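Local coordinates for translocated intimin receptor Tir (Escherichia coli, PDB 2ZQK), which serves in the host-cell membrane as the receptor for bacterial intimin and triggers the actin assembly that builds pedestals beneath attached bacteria, at residues E19-Q22 with N26-V29. Residues are numbered along the deposited sequence; the frame is centred on the assembly and turned at random.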
loop_
_atom_site.group_PDB
_atom_site.type_symbol
_atom_site.label_atom_id
_atom_site.label_comp_id
_atom_site.label_asym_id
_atom_site.label_seq_id
_atom_site.Cartn_x
_atom_site.Cartn_y
_atom_site.Cartn_z
ATOM N N GLU B 19 -5.199 -19.336 -17.539
ATOM C CA GLU B 19 -6.106 -18.234 -17.806
ATOM C C GLU B 19 -6.992 -17.899 -16.613
ATOM O O GLU B 19 -7.112 -16.729 -16.242
ATOM C CB GLU B 19 -6.974 -18.542 -19.024
ATOM C CG GLU B 19 -6.251 -18.321 -20.334
ATOM C CD GLU B 19 -7.064 -18.718 -21.550
ATOM O OE1 GLU B 19 -6.533 -18.569 -22.670
ATOM O OE2 GLU B 19 -8.218 -19.175 -21.396
ATOM N N ALA B 20 -7.592 -18.921 -16.000
ATOM C CA ALA B 20 -8.488 -18.725 -14.855
ATOM C C ALA B 20 -7.820 -18.098 -13.632
ATOM O O ALA B 20 -8.479 -17.456 -12.806
ATOM C CB ALA B 20 -9.133 -20.051 -14.477
ATOM N N PHE B 21 -6.517 -18.285 -13.498
ATOM C CA PHE B 21 -5.824 -17.697 -12.364
ATOM C C PHE B 21 -5.685 -16.209 -12.588
ATOM O O PHE B 21 -5.519 -15.448 -11.637
ATOM C CB PHE B 21 -4.420 -18.260 -12.215
ATOM C CG PHE B 21 -4.295 -19.338 -11.204
ATOM C CD1 PHE B 21 -4.619 -20.649 -11.521
ATOM C CD2 PHE B 21 -3.793 -19.057 -9.944
ATOM C CE1 PHE B 21 -4.434 -21.677 -10.587
ATOM C CE2 PHE B 21 -3.608 -20.076 -9.004
ATOM C CZ PHE B 21 -3.927 -21.387 -9.327
ATOM N N GLN B 22 -5.727 -15.804 -13.856
ATOM C CA GLN B 22 -5.552 -14.402 -14.214
ATOM C C GLN B 22 -6.710 -13.547 -13.772
ATOM O O GLN B 22 -6.624 -12.327 -13.757
ATOM C CB GLN B 22 -5.270 -14.291 -15.707
ATOM C CG GLN B 22 -3.940 -14.964 -16.032
ATOM C CD GLN B 22 -3.696 -15.160 -17.510
ATOM O OE1 GLN B 22 -4.597 -15.546 -18.261
ATOM N NE2 GLN B 22 -2.461 -14.922 -17.935
ATOM N N ASN B 26 -11.366 -16.397 -9.320
ATOM C CA ASN B 26 -11.474 -17.865 -9.341
ATOM C C ASN B 26 -10.450 -18.451 -8.377
ATOM O O ASN B 26 -10.168 -19.647 -8.403
ATOM C CB ASN B 26 -11.167 -18.447 -10.728
ATOM C CG ASN B 26 -11.979 -17.820 -11.840
ATOM O OD1 ASN B 26 -13.168 -17.542 -11.687
ATOM N ND2 ASN B 26 -11.338 -17.620 -12.988
ATOM N N GLN B 27 -9.904 -17.612 -7.513
ATOM C CA GLN B 27 -8.863 -18.064 -6.614
ATOM C C GLN B 27 -9.235 -18.192 -5.165
ATOM O O GLN B 27 -9.765 -17.246 -4.577
ATOM C CB GLN B 27 -7.676 -17.116 -6.720
ATOM C CG GLN B 27 -6.338 -17.810 -6.801
ATOM C CD GLN B 27 -5.230 -16.840 -7.096
ATOM O OE1 GLN B 27 -5.343 -15.999 -7.998
ATOM N NE2 GLN B 27 -4.139 -16.951 -6.346
ATOM N N LYS B 28 -8.947 -19.362 -4.589
ATOM C CA LYS B 28 -9.217 -19.587 -3.175
ATOM C C LYS B 28 -8.194 -18.691 -2.517
ATOM O O LYS B 28 -7.122 -18.451 -3.076
ATOM C CB LYS B 28 -8.992 -21.048 -2.768
ATOM C CG LYS B 28 -10.076 -22.015 -3.246
ATOM C CD LYS B 28 -9.926 -23.380 -2.576
ATOM C CE LYS B 28 -11.154 -24.259 -2.822
ATOM N NZ LYS B 28 -11.321 -25.326 -1.790
ATOM N N VAL B 29 -8.513 -18.193 -1.336
ATOM C CA VAL B 29 -7.619 -17.276 -0.676
ATOM C C VAL B 29 -7.380 -17.684 0.770
ATOM O O VAL B 29 -8.057 -18.561 1.282
ATOM C CB VAL B 29 -8.224 -15.856 -0.776
ATOM C CG1 VAL B 29 -8.894 -15.477 0.526
ATOM C CG2 VAL B 29 -7.159 -14.860 -1.213
#
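A20, in the last turn of helix 7-21, and N26, just ahead of strand 27-31, bring their CA atoms to 6.3 Å where the chain passes from helix into strand. N26 reaches back over this gap. A chi1 of -53° sets N26 CG opposite its own carbonyl carbon, and ND2 donates to A20 O at 2.9 Å. The donor arrives in the carbonyl plane, on a lone pair, and the N-H...O angle is 151°; the oxygen itself stands somewhat out of the N26 amide plane. ND2 also lies beside the A20 methyl, CB, at 3.6 Å. The second meeting is F21 with Q27. Their side chains cross at about a right angle, and F21 CD2 comes 3.9 Å from Q27 CD, the ring and amide planes inclined by 47°. No hydrogen bond joins this pair: Q27 NE2 is hydrogen-bonded to OE1 of Q27 of the second subunit, whose F21 also stacks on the F21 ring. This helix-to-strand turn of the intimin-binding domain therefore borders the interface between two Tir copies. Within the chain, F21 also packs on L43 and Q27 on P39, N26 shares a backbone hydrogen bond with K44, and V47 of helix 45-67 touches both A20 and N26, so that helix 7-21, the antiparallel strands 27-31 and 37-40, and helix 45-67 meet here.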